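Local coordinates for putative 6-pyruvoyl tetrahydrobiopterin synthase (Caenorhabditis elegans, PDB 2G64), which probably converts 7,8-dihydroneopterin triphosphate into 6-pyruvoyl tetrahydropterin, a zinc-dependent elimination in the biosynthesis of the cofactor tetrahydrobiopterin, at residues A18-H22 with T97-S101; A105-E110 with T136-S140. The protein carries 1 engineered substitution. All blocks are in the same frame, centred on the assembly; numbering follows the deposited sequence. Where two conformers were deposited one is given.

Contact 1: residues A18-H22 with T97-S101. With ZN (zinc ion), chain D.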
ATOM      1  N   ALA A  18       0.873 -18.788  13.657  1.00 12.28           N
ATOM      2  CA  ALA A  18       2.219 -19.078  14.116  1.00 12.58           C
ATOM      3  C   ALA A  18       2.776 -20.275  13.344  1.00 14.23           C
ATOM      4  O   ALA A  18       2.028 -21.155  12.906  1.00 15.39           O
ATOM      5  CB  ALA A  18       2.193 -19.400  15.641  1.00 13.48           C
ATOM      6  N   HIS A  19       4.089 -20.334  13.225  1.00 13.58           N
ATOM      7  CA  HIS A  19       4.735 -21.561  12.762  1.00 12.00           C
ATOM      8  C   HIS A  19       6.196 -21.618  13.176  1.00 16.95           C
ATOM      9  O   HIS A  19       6.745 -20.645  13.717  1.00 14.84           O
ATOM     10  CB  HIS A  19       4.534 -21.742  11.232  1.00 14.66           C
ATOM     11  CG  HIS A  19       5.470 -20.942  10.373  1.00 12.95           C
ATOM     12  ND1 HIS A  19       5.971 -21.430   9.181  1.00 10.68           N
ATOM     13  CD2 HIS A  19       5.953 -19.679  10.491  1.00 14.00           C
ATOM     14  CE1 HIS A  19       6.748 -20.521   8.617  1.00 16.11           C
ATOM     15  NE2 HIS A  19       6.740 -19.440   9.384  1.00 16.81           N
ATOM     16  N   ARG A  20       6.798 -22.784  12.972  1.00 13.43           N
ATOM     17  CA  ARG A  20       8.241 -22.952  13.107  1.00 12.66           C
ATOM     18  C   ARG A  20       8.680 -23.857  11.957  1.00 20.40           C
ATOM     19  O   ARG A  20       8.040 -24.888  11.690  1.00 16.30           O
ATOM     20  CB  ARG A  20       8.554 -23.607  14.453  1.00 14.45           C
ATOM     21  CG  ARG A  20      10.026 -24.009  14.573  1.00 14.44           C
ATOM     22  CD  ARG A  20      10.236 -24.942  15.764  1.00 18.59           C
ATOM     23  NE  ARG A  20      11.666 -25.098  16.008  1.00 21.02           N
ATOM     24  CZ  ARG A  20      12.233 -26.188  16.517  1.00 23.59           C
ATOM     25  NH1 ARG A  20      11.504 -27.263  16.803  1.00 21.68           N
ATOM     26  NH2 ARG A  20      13.547 -26.199  16.720  1.00 18.46           N
ATOM     27  N   LEU A  21       9.739 -23.469  11.250  1.00 12.85           N
ATOM     28  CA  LEU A  21      10.247 -24.297  10.159  1.00 14.96           C
ATOM     29  C   LEU A  21      11.184 -25.344  10.764  1.00 18.04           C
ATOM     30  O   LEU A  21      12.230 -25.005  11.337  1.00 17.45           O
ATOM     31  CB  LEU A  21      10.966 -23.437   9.117  1.00 22.28           C
ATOM     32  CG  LEU A  21      10.024 -22.455   8.399  1.00 14.88           C
ATOM     33  CD1 LEU A  21      10.824 -21.731   7.323  1.00 17.11           C
ATOM     34  CD2 LEU A  21       8.840 -23.250   7.781  1.00 15.34           C
ATOM     35  N   HIS A  22      10.762 -26.608  10.700  1.00 16.54           N
ATOM     36  CA  HIS A  22      11.531 -27.704  11.299  1.00 13.18           C
ATOM     37  C   HIS A  22      11.134 -28.965  10.533  1.00 14.33           C
ATOM     38  O   HIS A  22       9.959 -29.344  10.531  1.00 17.93           O
ATOM     39  CB  HIS A  22      11.213 -27.849  12.799  1.00 17.06           C
ATOM     40  CG  HIS A  22      12.165 -28.747  13.537  1.00 23.07           C
ATOM     41  ND1 HIS A  22      11.913 -30.085  13.761  1.00 32.56           N
ATOM     42  CD2 HIS A  22      13.379 -28.498  14.085  1.00 14.39           C
ATOM     43  CE1 HIS A  22      12.928 -30.621  14.420  1.00 18.56           C
ATOM     44  NE2 HIS A  22      13.827 -29.675  14.638  1.00 28.05           N
ATOM     45  N   THR A  97       4.510 -32.191   6.437  1.00 14.57           N
ATOM     46  CA  THR A  97       5.074 -31.398   5.359  1.00 12.11           C
ATOM     47  C   THR A  97       5.462 -30.061   5.996  1.00 14.20           C
ATOM     48  O   THR A  97       4.649 -29.471   6.734  1.00 14.22           O
ATOM     49  CB  THR A  97       4.030 -31.173   4.225  1.00 13.75           C
ATOM     50  OG1 THR A  97       3.678 -32.439   3.617  1.00 15.56           O
ATOM     51  CG2 THR A  97       4.583 -30.199   3.154  1.00 12.72           C
ATOM     52  N   VAL A  98       6.706 -29.631   5.774  1.00 12.68           N
ATOM     53  CA  VAL A  98       7.240 -28.419   6.399  0.50 15.37           C
ATOM     54  C   VAL A  98       6.393 -27.195   6.046  1.00 13.79           C
ATOM     55  O   VAL A  98       5.952 -27.051   4.910  1.00 14.72           O
ATOM     56  CB  VAL A  98       8.725 -28.195   5.987  0.50 19.41           C
ATOM     57  CG1 VAL A  98       8.856 -27.779   4.504  0.50  8.52           C
ATOM     58  CG2 VAL A  98       9.398 -27.200   6.912  0.50 18.29           C
ATOM     59  N   SER A  99       6.172 -26.307   7.009  1.00 12.38           N
ATOM     60  CA  SER A  99       5.279 -25.163   6.783  1.00 15.10           C
ATOM     61  C   SER A  99       5.963 -23.933   6.121  1.00 16.42           C
ATOM     62  O   SER A  99       5.694 -22.773   6.481  1.00 13.42           O
ATOM     63  CB  SER A  99       4.633 -24.758   8.119  1.00 15.05           C
ATOM     64  OG  SER A  99       5.644 -24.345   9.038  1.00 15.05           O
ATOM     65  N   THR A 100       6.839 -24.174   5.156  1.00 11.65           N
ATOM     66  CA  THR A 100       7.383 -23.067   4.339  1.00 13.90           C
ATOM     67  C   THR A 100       6.226 -22.457   3.586  1.00 16.72           C
ATOM     68  O   THR A 100       5.228 -23.121   3.342  1.00 14.00           O
ATOM     69  CB  THR A 100       8.389 -23.559   3.270  1.00 16.38           C
ATOM     70  OG1 THR A 100       7.793 -24.625   2.505  1.00 12.62           O
ATOM     71  CG2 THR A 100       9.658 -24.044   3.921  1.00 14.44           C
ATOM     72  N   SER A 101       6.359 -21.202   3.161  1.00 11.44           N
ATOM     73  CA  SER A 101       5.241 -20.579   2.454  1.00 11.13           C
ATOM     74  C   SER A 101       4.951 -21.233   1.091  1.00 11.54           C
ATOM     75  O   SER A 101       3.817 -21.220   0.627  1.00 13.13           O
ATOM     76  CB  SER A 101       5.459 -19.069   2.323  1.00 17.23           C
ATOM     77  OG  SER A 101       5.529 -18.486   3.616  1.00 19.23           O
TER
HETATM   78 ZN    ZN D2001       7.956 -17.739   8.988  0.80 19.71          ZN
HETATM   79  O   HOH W   1       7.915 -26.800   9.664  1.00 17.24           O
HETATM   80  O   HOH W   2       9.197 -18.177   7.721  1.00 26.05           O

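Contact 2: residues A105-E110 with T136-S140. Engineered in segment 136-140: Ser140 (natural residue Cys).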
ATOM      1  N   ALA A 105       1.206 -22.399   0.262  1.00 12.02           N
ATOM      2  CA  ALA A 105       0.488 -22.057  -0.970  1.00 10.34           C
ATOM      3  C   ALA A 105      -0.160 -23.318  -1.558  1.00 14.42           C
ATOM      4  O   ALA A 105      -1.312 -23.302  -2.010  1.00 12.11           O
ATOM      5  CB  ALA A 105       1.446 -21.428  -1.954  1.00 12.00           C
ATOM      6  N   ILE A 106       0.585 -24.413  -1.533  1.00 13.94           N
ATOM      7  CA  ILE A 106       0.088 -25.682  -2.052  1.00 13.21           C
ATOM      8  C   ILE A 106      -1.095 -26.172  -1.208  1.00 16.22           C
ATOM      9  O   ILE A 106      -2.150 -26.546  -1.737  1.00 14.39           O
ATOM     10  CB  ILE A 106       1.221 -26.771  -2.142  1.00 15.58           C
ATOM     11  CG1 ILE A 106       2.281 -26.373  -3.176  1.00 11.95           C
ATOM     12  CG2 ILE A 106       0.627 -28.149  -2.523  1.00 15.19           C
ATOM     13  CD1 ILE A 106       3.564 -27.205  -3.089  1.00 16.17           C
ATOM     14  N   TYR A 107      -0.918 -26.164   0.109  1.00 12.75           N
ATOM     15  CA  TYR A 107      -1.984 -26.529   1.035  1.00 14.69           C
ATOM     16  C   TYR A 107      -3.273 -25.758   0.769  1.00 15.93           C
ATOM     17  O   TYR A 107      -4.338 -26.351   0.649  1.00 14.39           O
ATOM     18  CB  TYR A 107      -1.522 -26.360   2.508  1.00 11.29           C
ATOM     19  CG  TYR A 107      -2.684 -26.473   3.457  1.00 14.36           C
ATOM     20  CD1 TYR A 107      -3.196 -27.724   3.813  1.00 19.56           C
ATOM     21  CD2 TYR A 107      -3.305 -25.330   3.961  1.00 15.39           C
ATOM     22  CE1 TYR A 107      -4.287 -27.816   4.673  1.00 18.84           C
ATOM     23  CE2 TYR A 107      -4.372 -25.420   4.814  1.00 14.14           C
ATOM     24  CZ  TYR A 107      -4.873 -26.663   5.154  1.00 24.18           C
ATOM     25  OH  TYR A 107      -5.953 -26.737   6.006  1.00 18.39           O
ATOM     26  N   MET A 108      -3.189 -24.431   0.663  1.00 13.28           N
ATOM     27  CA  MET A 108      -4.382 -23.609   0.525  1.00 15.68           C
ATOM     28  C   MET A 108      -5.058 -23.851  -0.834  1.00 14.46           C
ATOM     29  O   MET A 108      -6.277 -23.927  -0.920  1.00 13.77           O
ATOM     30  CB  MET A 108      -4.050 -22.127   0.691  1.00 12.08           C
ATOM     31  CG  MET A 108      -3.441 -21.802   2.064  1.00 11.85           C
ATOM     32  SD  MET A 108      -4.593 -21.928   3.448  1.00 15.77           S
ATOM     33  CE  MET A 108      -5.597 -20.440   3.206  1.00 15.58           C
ATOM     34  N   PHE A 109      -4.250 -23.943  -1.878  1.00 14.67           N
ATOM     35  CA  PHE A 109      -4.749 -24.292  -3.217  1.00 19.12           C
ATOM     36  C   PHE A 109      -5.522 -25.616  -3.163  1.00 22.15           C
ATOM     37  O   PHE A 109      -6.662 -25.709  -3.627  1.00 15.50           O
ATOM     38  CB  PHE A 109      -3.564 -24.414  -4.170  1.00 14.02           C
ATOM     39  CG  PHE A 109      -3.936 -24.623  -5.613  1.00 15.13           C
ATOM     40  CD1 PHE A 109      -4.006 -23.550  -6.487  1.00 17.57           C
ATOM     41  CD2 PHE A 109      -4.195 -25.908  -6.099  1.00 19.01           C
ATOM     42  CE1 PHE A 109      -4.330 -23.748  -7.844  1.00 17.39           C
ATOM     43  CE2 PHE A 109      -4.512 -26.115  -7.444  1.00 17.66           C
ATOM     44  CZ  PHE A 109      -4.580 -25.025  -8.316  1.00 18.07           C
ATOM     45  N   GLU A 110      -4.903 -26.647  -2.606  1.00 14.97           N
ATOM     46  CA  GLU A 110      -5.535 -27.966  -2.615  1.00 21.72           C
ATOM     47  C   GLU A 110      -6.774 -28.041  -1.717  1.00 16.16           C
ATOM     48  O   GLU A 110      -7.784 -28.651  -2.091  1.00 18.51           O
ATOM     49  CB  GLU A 110      -4.518 -29.062  -2.272  1.00 22.17           C
ATOM     50  CG  GLU A 110      -3.457 -29.288  -3.361  1.00 19.15           C
ATOM     51  CD  GLU A 110      -4.055 -29.727  -4.710  1.00 36.11           C
ATOM     52  OE1 GLU A 110      -5.157 -30.314  -4.723  1.00 40.41           O
ATOM     53  OE2 GLU A 110      -3.421 -29.485  -5.763  1.00 41.28           O
ATOM     54  N   THR A 136       3.564 -18.257  -5.277  1.00 10.12           N
ATOM     55  CA  THR A 136       2.371 -18.610  -6.040  1.00 10.81           C
ATOM     56  C   THR A 136       2.427 -20.050  -6.489  1.00 15.50           C
ATOM     57  O   THR A 136       3.511 -20.646  -6.626  1.00 14.82           O
ATOM     58  CB  THR A 136       2.126 -17.694  -7.255  1.00 14.80           C
ATOM     59  OG1 THR A 136       2.947 -18.098  -8.358  1.00 14.21           O
ATOM     60  CG2 THR A 136       2.359 -16.191  -6.893  1.00 14.50           C
ATOM     61  N   TYR A 137       1.252 -20.595  -6.724  1.00 12.63           N
ATOM     62  CA  TYR A 137       1.133 -22.009  -7.082  1.00 15.29           C
ATOM     63  C   TYR A 137      -0.081 -22.137  -7.987  1.00 14.73           C
ATOM     64  O   TYR A 137      -1.121 -21.522  -7.722  1.00 15.84           O
ATOM     65  CB  TYR A 137       0.953 -22.861  -5.836  1.00 11.34           C
ATOM     66  CG  TYR A 137       0.806 -24.336  -6.133  1.00 13.27           C
ATOM     67  CD1 TYR A 137       1.790 -25.022  -6.830  1.00 13.30           C
ATOM     68  CD2 TYR A 137      -0.330 -25.035  -5.716  1.00 21.05           C
ATOM     69  CE1 TYR A 137       1.644 -26.395  -7.107  1.00 16.28           C
ATOM     70  CE2 TYR A 137      -0.480 -26.378  -5.976  1.00 17.12           C
ATOM     71  CZ  TYR A 137       0.516 -27.053  -6.659  1.00 19.60           C
ATOM     72  OH  TYR A 137       0.374 -28.389  -6.904  1.00 26.94           O
ATOM     73  N   LYS A 138       0.080 -22.899  -9.071  1.00 12.68           N
ATOM     74  CA  LYS A 138      -1.000 -23.110 -10.044  1.00 14.28           C
ATOM     75  C   LYS A 138      -1.473 -24.558 -10.166  1.00 23.53           C
ATOM     76  O   LYS A 138      -2.245 -24.902 -11.076  1.00 18.80           O
ATOM     77  CB  LYS A 138      -0.607 -22.595 -11.430  1.00 20.24           C
ATOM     78  CG  LYS A 138      -0.490 -21.081 -11.539  1.00 21.74           C
ATOM     79  CD  LYS A 138       0.119 -20.730 -12.901  1.00 26.50           C
ATOM     80  CE  LYS A 138      -0.015 -19.269 -13.227  1.00 39.18           C
ATOM     81  NZ  LYS A 138       0.190 -19.045 -14.708  1.00 33.52           N
ATOM     82  N   GLY A 139      -1.028 -25.398  -9.250  1.00 17.01           N
ATOM     83  CA  GLY A 139      -1.510 -26.780  -9.197  1.00 21.01           C
ATOM     84  C   GLY A 139      -0.666 -27.681 -10.082  1.00 41.74           C
ATOM     85  O   GLY A 139       0.369 -27.266 -10.605  1.00 30.13           O
ATOM     86  N   SER A 140      -1.116 -28.920 -10.248  1.00 34.44           N
ATOM     87  CA  SER A 140      -0.489 -29.855 -11.178  1.00 63.60           C
ATOM     88  C   SER A 140      -0.893 -29.545 -12.619  1.00 67.79           C
ATOM     89  O   SER A 140      -1.663 -28.620 -12.893  1.00 89.58           O
ATOM     90  CB  SER A 140      -0.883 -31.294 -10.831  1.00 64.08           C
ATOM     91  OG  SER A 140      -0.338 -31.688  -9.583  1.00 89.29           O
ATOM     92  OXT SER A 140      -0.464 -30.222 -13.551  1.00 75.81           O
TER
HETATM   93  O   HOH W   3      -1.021 -29.931  -5.416  1.00 38.04           O
HETATM   94  O   HOH W   4      -3.680 -29.644  -8.473  1.00 55.65           O

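Contact 1: residues A18-H22 with T97-S101
Where the chain leaves strand 6-19 it passes the irregular segment 97-101, with Leu21 CA 6.1 Å from Ser99 CA at the closest backbone approach. This is the zinc site of the 6-pyruvoyl tetrahydropterin synthase fold: His19 NE2 binds the zinc ion at 2.1 Å, and His44, His46 and a water complete the site. The other ring nitrogen, ND1, is held by Ser99. His19 ND1 donates to Ser99 OG over 2.9 Å, with an N-H...O angle of 150°, and the hydroxyl lies close to the plane of the imidazole, at its edge. With chi1 of Ser99 at 62°, OG lies between the backbone N and the carbonyl carbon and faces His19 ND1; it is also hydrogen-bonded to Asp88 OD1, so Asp88 forms the shell behind the serine and may polarise the His19 ring through it. A second, weak bond runs from His19 ND1 to Ser99 O. With ND1 acting as donor, NE2 is left to the metal, and the bonds at the two nitrogens fix the turn of the ring. Lost to an alanine here, the Ser99 hydroxyl would probably leave His19 ND1 with the weak carbonyl bond and Asp88 OD1 without this partner, the zinc ligand being easier to turn. Beside this polar core Leu21 lays its CD2 methyl against the Ser99-Thr100 peptide, 3.4 Å from Thr100 N, while Thr100 CG2 meets the same methyl. Thr100 is the N-cap of helix 101-115; its OG1 makes a weak bond to Asn103 N and another hydrogen bond to Gly63 O of the third subunit. A water joins the two backbones: it accepts from Ser99 N at 3.2 Å and from His22 N at 3.0 Å.

Contact 2: residues A105-E110 with T136-S140
Glu110 OE2 is gripped by two waters that bridge it to the C-terminal segment. One lies 2.6 Å from Tyr137 OH; the other donates to OE2 over 2.7 Å and accepts from the backbone N of Ser140, an engineered residue that is cysteine in nature. Inward from these waters, helix 101-115 packs on the end of strand 133-137 through an aromatic pair, Tyr137 and Phe109. Tyr137 carries it: CG stands anti to the backbone N (chi1 179°), on the side of the carbonyl carbon, which brings the ring face against the backbone of Gly139. Ile106 CG1 sits 3.7 Å from the ring centroid, almost exactly on its normal, as a CH-pi contact, and Gly139 N lies over the centre of the opposite face. The edge of Tyr137 points at the face of Phe109 in a T-shaped stack, centroids 5.0 Å apart and planes at 74°. Phe109 also reaches Leu122 and Val125 of the adjoining strand, and its CE2 comes within 3.5 Å of Gly139 CA. A CB on Gly139 would collide with Phe109 CZ, and at this backbone conformation it would also press on the carbonyl O of Lys138. Tyr137 belongs to an antiparallel ladder with a strand of the third subunit. Between these two segments, then, cohesion comes from apolar and aromatic packing inside, while Glu110 meets Tyr137 OH and the Ser140 backbone N by way of water.

The two contacts follow one another along the chain, contact 1 closing before contact 2 opens, with centres about 16 Å apart. Helix 101-115 connects them: segment 97-101 leads into its first turn, and segment 105-110 is its middle. Both reach the same mixed sheet, contact 1 at the end of strand 6-19 and contact 2 at strand 133-137, an outermost strand within the chain. At the first residue of that helix, Ser101 OG is hydrogen-bonded to Glu129, assigned by similarity to the charge relay. One helix thus has its start at the zinc site and its body on the sheet, and both contacts also touch the third subunit of the hexamer.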